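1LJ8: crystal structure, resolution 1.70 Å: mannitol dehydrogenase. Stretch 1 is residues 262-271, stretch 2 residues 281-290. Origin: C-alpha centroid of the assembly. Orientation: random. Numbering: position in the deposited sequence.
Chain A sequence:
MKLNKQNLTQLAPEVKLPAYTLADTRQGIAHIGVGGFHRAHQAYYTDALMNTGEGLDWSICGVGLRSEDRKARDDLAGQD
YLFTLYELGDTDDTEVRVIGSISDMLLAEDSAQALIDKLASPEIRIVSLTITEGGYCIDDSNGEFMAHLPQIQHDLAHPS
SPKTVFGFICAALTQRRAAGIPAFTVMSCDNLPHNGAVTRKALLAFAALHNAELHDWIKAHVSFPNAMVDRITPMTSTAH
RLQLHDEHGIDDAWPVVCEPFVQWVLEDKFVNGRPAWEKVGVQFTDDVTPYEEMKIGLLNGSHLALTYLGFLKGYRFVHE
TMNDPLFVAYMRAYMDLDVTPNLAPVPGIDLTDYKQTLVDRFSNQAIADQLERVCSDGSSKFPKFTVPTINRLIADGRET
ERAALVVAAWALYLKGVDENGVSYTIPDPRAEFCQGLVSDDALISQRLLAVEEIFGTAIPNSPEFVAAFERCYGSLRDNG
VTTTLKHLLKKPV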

ATOM      1  N   VAL A 262      -4.731  14.029  -2.988  1.00 14.70           N
ATOM      2  CA  VAL A 262      -3.407  13.402  -3.059  1.00 12.52           C
ATOM      3  C   VAL A 262      -2.440  14.179  -2.165  1.00 12.96           C
ATOM      4  O   VAL A 262      -2.457  15.423  -2.106  1.00 12.78           O
ATOM      5  CB  VAL A 262      -2.890  13.346  -4.545  1.00 13.78           C
ATOM      6  CG1 VAL A 262      -2.795  14.733  -5.141  1.00 16.55           C
ATOM      7  CG2 VAL A 262      -1.547  12.579  -4.622  1.00 13.03           C
ATOM      8  N   GLN A 263      -1.613  13.455  -1.428  1.00 12.09           N
ATOM      9  CA  GLN A 263      -0.663  14.132  -0.559  1.00 14.51           C
ATOM     10  C   GLN A 263       0.596  13.271  -0.421  1.00 13.66           C
ATOM     11  O   GLN A 263       0.541  12.051  -0.513  1.00 13.61           O
ATOM     12  CB  GLN A 263      -1.312  14.375   0.837  1.00 17.54           C
ATOM     13  CG  GLN A 263      -0.399  15.140   1.791  1.00 19.29           C
ATOM     14  CD  GLN A 263      -1.145  15.603   3.055  1.00 21.01           C
ATOM     15  OE1 GLN A 263      -2.111  14.968   3.472  1.00 22.90           O
ATOM     16  NE2 GLN A 263      -0.665  16.682   3.682  1.00 23.73           N
ATOM     17  N   TRP A 264       1.729  13.929  -0.214  1.00 13.13           N
ATOM     18  CA  TRP A 264       3.003  13.208  -0.034  1.00 14.06           C
ATOM     19  C   TRP A 264       3.827  14.087   0.914  1.00 14.02           C
ATOM     20  O   TRP A 264       4.117  15.229   0.583  1.00 14.61           O
ATOM     21  CB  TRP A 264       3.730  13.131  -1.385  1.00 12.08           C
ATOM     22  CG  TRP A 264       4.904  12.186  -1.423  1.00 12.97           C
ATOM     23  CD1 TRP A 264       5.403  11.438  -0.398  1.00 14.34           C
ATOM     24  CD2 TRP A 264       5.693  11.880  -2.578  1.00 11.82           C
ATOM     25  NE1 TRP A 264       6.465  10.658  -0.858  1.00 14.25           N
ATOM     26  CE2 TRP A 264       6.658  10.921  -2.189  1.00 12.15           C
ATOM     27  CE3 TRP A 264       5.671  12.321  -3.914  1.00 13.16           C
ATOM     28  CZ2 TRP A 264       7.596  10.392  -3.092  1.00 13.09           C
ATOM     29  CZ3 TRP A 264       6.606  11.797  -4.825  1.00 14.44           C
ATOM     30  CH2 TRP A 264       7.563  10.834  -4.403  1.00 12.45           C
ATOM     31  N   VAL A 265       4.152  13.561   2.087  1.00 13.65           N
ATOM     32  CA  VAL A 265       5.023  14.294   2.990  1.00 15.09           C
ATOM     33  C   VAL A 265       6.250  13.365   3.142  1.00 14.94           C
ATOM     34  O   VAL A 265       6.097  12.195   3.482  1.00 14.46           O
ATOM     35  CB  VAL A 265       4.383  14.521   4.345  1.00 16.66           C
ATOM     36  CG1 VAL A 265       5.376  15.421   5.166  1.00 18.62           C
ATOM     37  CG2 VAL A 265       3.009  15.207   4.181  1.00 17.44           C
ATOM     38  N   LEU A 266       7.427  13.900   2.848  1.00 15.70           N
ATOM     39  CA  LEU A 266       8.683  13.135   2.837  1.00 16.50           C
ATOM     40  C   LEU A 266       9.733  13.724   3.757  1.00 16.71           C
ATOM     41  O   LEU A 266       9.790  14.937   3.957  1.00 17.86           O
ATOM     42  CB  LEU A 266       9.342  13.207   1.425  1.00 17.73           C
ATOM     43  CG  LEU A 266       9.419  12.146   0.349  1.00 19.34           C
ATOM     44  CD1 LEU A 266      10.014  12.715  -0.951  1.00 18.38           C
ATOM     45  CD2 LEU A 266      10.217  10.968   0.859  1.00 14.62           C
ATOM     46  N   GLU A 267      10.608  12.856   4.250  1.00 15.50           N
ATOM     47  CA  GLU A 267      11.770  13.324   4.984  1.00 15.74           C
ATOM     48  C   GLU A 267      12.832  13.556   3.885  1.00 15.74           C
ATOM     49  O   GLU A 267      13.011  12.712   2.995  1.00 15.26           O
ATOM     50  CB  GLU A 267      12.239  12.271   5.980  1.00 15.83           C
ATOM     51  CG  GLU A 267      11.255  12.164   7.141  1.00 16.17           C
ATOM     52  CD  GLU A 267      11.578  11.049   8.085  1.00 15.76           C
ATOM     53  OE1 GLU A 267      12.473  10.178   7.774  1.00 15.31           O
ATOM     54  OE2 GLU A 267      10.911  11.049   9.135  1.00 15.85           O
ATOM     55  N   ASP A 268      13.514  14.692   3.912  1.00 12.34           N
ATOM     56  CA  ASP A 268      14.493  14.994   2.870  1.00 15.22           C
ATOM     57  C   ASP A 268      15.838  14.337   3.132  1.00 15.11           C
ATOM     58  O   ASP A 268      16.828  15.012   3.482  1.00 14.98           O
ATOM     59  CB  ASP A 268      14.653  16.512   2.757  1.00 14.66           C
ATOM     60  CG  ASP A 268      15.183  16.958   1.398  1.00 16.31           C
ATOM     61  OD1 ASP A 268      15.585  16.116   0.562  1.00 16.04           O
ATOM     62  OD2 ASP A 268      15.219  18.184   1.175  1.00 17.18           O
ATOM     63  N   LYS A 269      15.876  13.023   2.920  1.00 14.82           N
ATOM     64  CA  LYS A 269      17.067  12.211   3.180  1.00 15.27           C
ATOM     65  C   LYS A 269      17.413  11.426   1.928  1.00 15.94           C
ATOM     66  O   LYS A 269      17.057  10.245   1.818  1.00 15.96           O
ATOM     67  CB  LYS A 269      16.764  11.236   4.324  1.00 15.93           C
ATOM     68  CG  LYS A 269      16.468  11.877   5.662  1.00 16.37           C
ATOM     69  CD  LYS A 269      16.074  10.825   6.724  1.00 19.12           C
ATOM     70  CE  LYS A 269      15.676  11.501   8.023  1.00 22.13           C
ATOM     71  NZ  LYS A 269      15.182  10.450   8.996  1.00 25.11           N
ATOM     72  N   PHE A 270      18.103  12.078   0.989  1.00 15.66           N
ATOM     73  CA  PHE A 270      18.454  11.454  -0.297  1.00 14.22           C
ATOM     74  C   PHE A 270      19.955  11.604  -0.466  1.00 18.21           C
ATOM     75  O   PHE A 270      20.465  12.724  -0.513  1.00 19.87           O
ATOM     76  CB  PHE A 270      17.701  12.158  -1.433  1.00 14.39           C
ATOM     77  CG  PHE A 270      16.229  11.898  -1.423  1.00 13.72           C
ATOM     78  CD1 PHE A 270      15.398  12.521  -0.477  1.00 13.87           C
ATOM     79  CD2 PHE A 270      15.676  10.933  -2.263  1.00 14.06           C
ATOM     80  CE1 PHE A 270      14.049  12.169  -0.359  1.00 13.57           C
ATOM     81  CE2 PHE A 270      14.356  10.577  -2.162  1.00 13.40           C
ATOM     82  CZ  PHE A 270      13.512  11.185  -1.200  1.00 11.82           C
ATOM     83  N   VAL A 271      20.652  10.474  -0.574  1.00 17.04           N
ATOM     84  CA  VAL A 271      22.094  10.511  -0.665  1.00 17.96           C
ATOM     85  C   VAL A 271      22.622  10.915  -2.030  1.00 19.09           C
ATOM     86  O   VAL A 271      23.736  11.443  -2.122  1.00 19.35           O
ATOM     87  CB  VAL A 271      22.713   9.126  -0.324  1.00 18.92           C
ATOM     88  CG1 VAL A 271      22.540   8.807   1.160  1.00 21.03           C
ATOM     89  CG2 VAL A 271      22.029   8.026  -1.146  1.00 16.95           C
TER
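Stretch 2, residues 281-290: GVQFTDDVTP

A carboxylate one residue beyond the last bridged pair can add a bond to the backbone ladder, and here Glu 267 does so: its OE2 accepts a hydrogen bond from Val 288 N at 3.0 Å, although the same oxygen lies only 3.8 Å from OD1 of Asp 287, a like charge. Each acid also has other partners. A water donates to Glu 267 OE2 at 2.6 Å and, weakly, to Asp 287 OD1 at 3.3 Å. The other oxygen of Glu 267, OE1, forms a salt bridge with Lys 269 NZ at 3.0 Å, while Asp 287 OD1 makes a capping bond ahead of the helix, accepting from Thr 289 N at 3.0 Å, and also accepts from Thr 289 OG1 at 2.6 Å.

What leads up to this point is a short parallel pairing. Both segments are extended where they pair, and stretch 2 runs in the same direction as stretch 1, with Val 265 beside Gln 283 (CA to CA 4.5 Å) and Leu 266 beside Phe 284 (CA to CA 4.8 Å). Parallel strands bond in a staggered fashion, one residue reaching to both sides of its partner, and Gln 283 illustrates the rule: its N donates to Trp 264 O at 2.9 Å, and its O accepts from Leu 266 N at 2.7 Å. The ladder then passes to the other strand, as Thr 285 N donates to Leu 266 O at 3.0 Å. Between these bonds the alpha carbons approach carbonyl oxygens, Val 265 CA lying 3.1 Å from Gln 283 O and Phe 284 CA 3.1 Å from Leu 266 O. Beyond the Thr 285 N to Leu 266 O bond, water bridges the two backbones, accepting from Asp 268 N and donating to Thr 285 O, each at 2.8 Å.

Side chains of a paired strand alternate between the faces of the sheet. Val 265 and Gln 283 share one face. There Val 265 CG1 packs 3.6 Å from Thr 285 CG2 and 3.6 Å from CG2 of Val 288, whose CA-to-CB bond points toward stretch 1. The amide of Gln 283 also meets Gln 263, whose NE2 donates to Gln 283 OE1 at 2.9 Å; a side-chain bond thus adds to the backbone ladder near its beginning.

Leu 266 and Phe 284 occupy the opposite face. Leu 266 CD1 meets Phe 284 CE2 at 3.6 Å and, more loosely, Val 282 CG1 at 4.3 Å. Val 282 also places CG2 3.5 Å from Trp 264 CE3, its contact with the indole being oblique. Farther along, Asp 268 CB comes within 3.6 Å of Phe 284 CD2, and Phe 270 CE1 lies 4.4 Å from Phe 284 CE2, near the plane of the Phe 284 ring. In all, 700 Å² is buried between the two stretches, both sides summed.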

ATOM      1  N   GLY A 281       4.009  20.444  -5.076  1.00 16.68           N
ATOM      2  CA  GLY A 281       3.181  20.079  -3.952  1.00 15.47           C
ATOM      3  C   GLY A 281       3.611  19.042  -2.916  1.00 16.10           C
ATOM      4  O   GLY A 281       2.902  18.832  -1.935  1.00 16.23           O
ATOM      5  N   VAL A 282       4.727  18.360  -3.153  1.00 16.12           N
ATOM      6  CA  VAL A 282       5.189  17.374  -2.180  1.00 13.60           C
ATOM      7  C   VAL A 282       5.727  18.193  -1.011  1.00 14.65           C
ATOM      8  O   VAL A 282       6.373  19.227  -1.224  1.00 14.40           O
ATOM      9  CB  VAL A 282       6.303  16.505  -2.790  1.00 15.20           C
ATOM     10  CG1 VAL A 282       6.809  15.463  -1.783  1.00 13.74           C
ATOM     11  CG2 VAL A 282       5.738  15.805  -4.041  1.00 12.60           C
ATOM     12  N   GLN A 283       5.472  17.721   0.201  1.00 14.93           N
ATOM     13  CA  GLN A 283       5.879  18.423   1.411  1.00 16.91           C
ATOM     14  C   GLN A 283       7.044  17.717   2.083  1.00 18.28           C
ATOM     15  O   GLN A 283       7.077  16.508   2.108  1.00 20.18           O
ATOM     16  CB  GLN A 283       4.690  18.474   2.365  1.00 16.99           C
ATOM     17  CG  GLN A 283       3.479  19.147   1.711  1.00 20.46           C
ATOM     18  CD  GLN A 283       2.219  18.910   2.496  1.00 20.88           C
ATOM     19  OE1 GLN A 283       1.416  18.060   2.152  1.00 22.00           O
ATOM     20  NE2 GLN A 283       2.052  19.643   3.586  1.00 24.87           N
ATOM     21  N   PHE A 284       8.000  18.474   2.613  1.00 16.61           N
ATOM     22  CA  PHE A 284       9.130  17.848   3.291  1.00 15.54           C
ATOM     23  C   PHE A 284       9.122  18.294   4.743  1.00 17.84           C
ATOM     24  O   PHE A 284       8.812  19.447   5.045  1.00 17.53           O
ATOM     25  CB  PHE A 284      10.453  18.251   2.648  1.00 16.01           C
ATOM     26  CG  PHE A 284      10.675  17.626   1.313  1.00 15.69           C
ATOM     27  CD1 PHE A 284      10.130  18.206   0.166  1.00 18.05           C
ATOM     28  CD2 PHE A 284      11.403  16.456   1.196  1.00 17.40           C
ATOM     29  CE1 PHE A 284      10.318  17.608  -1.088  1.00 19.62           C
ATOM     30  CE2 PHE A 284      11.596  15.852  -0.037  1.00 17.20           C
ATOM     31  CZ  PHE A 284      11.054  16.427  -1.188  1.00 18.12           C
ATOM     32  N   THR A 285       9.428  17.376   5.647  1.00 17.99           N
ATOM     33  CA  THR A 285       9.422  17.748   7.051  1.00 18.70           C
ATOM     34  C   THR A 285      10.535  16.971   7.723  1.00 20.24           C
ATOM     35  O   THR A 285      10.986  15.935   7.225  1.00 18.82           O
ATOM     36  CB  THR A 285       8.033  17.449   7.689  1.00 21.45           C
ATOM     37  OG1 THR A 285       7.966  18.031   9.005  1.00 25.20           O
ATOM     38  CG2 THR A 285       7.793  15.950   7.778  1.00 20.00           C
ATOM     39  N   ASP A 286      10.982  17.455   8.872  1.00 18.81           N
ATOM     40  CA  ASP A 286      12.082  16.783   9.540  1.00 21.99           C
ATOM     41  C   ASP A 286      11.768  15.357  10.022  1.00 21.90           C
ATOM     42  O   ASP A 286      12.554  14.434   9.806  1.00 23.26           O
ATOM     43  CB  ASP A 286      12.572  17.647  10.703  1.00 22.36           C
ATOM     44  CG  ASP A 286      13.164  18.970  10.220  1.00 26.01           C
ATOM     45  OD1 ASP A 286      14.052  18.928   9.349  1.00 28.61           O
ATOM     46  OD2 ASP A 286      12.755  20.038  10.713  1.00 29.69           O
ATOM     47  N   ASP A 287      10.621  15.199  10.661  1.00 22.11           N
ATOM     48  CA  ASP A 287      10.166  13.903  11.163  1.00 20.93           C
ATOM     49  C   ASP A 287       8.705  13.651  10.716  1.00 19.59           C
ATOM     50  O   ASP A 287       7.762  14.244  11.217  1.00 18.25           O
ATOM     51  CB  ASP A 287      10.287  13.882  12.693  1.00 22.74           C
ATOM     52  CG  ASP A 287       9.601  12.684  13.319  1.00 25.59           C
ATOM     53  OD1 ASP A 287       9.410  11.651  12.613  1.00 20.26           O
ATOM     54  OD2 ASP A 287       9.251  12.791  14.531  1.00 26.77           O
ATOM     55  N   VAL A 288       8.539  12.796   9.719  1.00 17.58           N
ATOM     56  CA  VAL A 288       7.217  12.546   9.213  1.00 17.55           C
ATOM     57  C   VAL A 288       6.475  11.455   9.999  1.00 16.06           C
ATOM     58  O   VAL A 288       5.288  11.257   9.787  1.00 15.45           O
ATOM     59  CB  VAL A 288       7.326  12.138   7.684  1.00 17.31           C
ATOM     60  CG1 VAL A 288       7.758  10.722   7.575  1.00 19.80           C
ATOM     61  CG2 VAL A 288       5.986  12.342   6.953  1.00 21.53           C
ATOM     62  N   THR A 289       7.142  10.771  10.937  1.00 15.89           N
ATOM     63  CA  THR A 289       6.481   9.651  11.595  1.00 17.19           C
ATOM     64  C   THR A 289       5.151   9.920  12.288  1.00 17.41           C
ATOM     65  O   THR A 289       4.251   9.112  12.174  1.00 17.95           O
ATOM     66  CB  THR A 289       7.464   8.819  12.500  1.00 19.00           C
ATOM     67  OG1 THR A 289       7.994   9.621  13.554  1.00 20.92           O
ATOM     68  CG2 THR A 289       8.663   8.319  11.649  1.00 21.08           C
ATOM     69  N   PRO A 290       4.977  11.057  12.989  1.00 16.25           N
ATOM     70  CA  PRO A 290       3.639  11.155  13.577  1.00 17.07           C
ATOM     71  C   PRO A 290       2.500  11.275  12.545  1.00 16.33           C
ATOM     72  O   PRO A 290       1.376  10.849  12.805  1.00 14.10           O
ATOM     73  CB  PRO A 290       3.735  12.381  14.504  1.00 19.55           C
ATOM     74  CG  PRO A 290       4.865  13.160  13.981  1.00 20.13           C
ATOM     75  CD  PRO A 290       5.862  12.135  13.465  1.00 17.48           C
TER
HETATM   76  O   HOH W   1       1.602  16.962  -0.390  1.00 19.25           O
HETATM   77  O   HOH W   2      12.020  10.126  11.258  1.00 30.95           O
HETATM   78  O   HOH W   3      13.350  16.625   5.934  1.00 22.62           O
HETATM   79  O   HOH W   4      13.880  12.237  11.210  1.00 35.21           O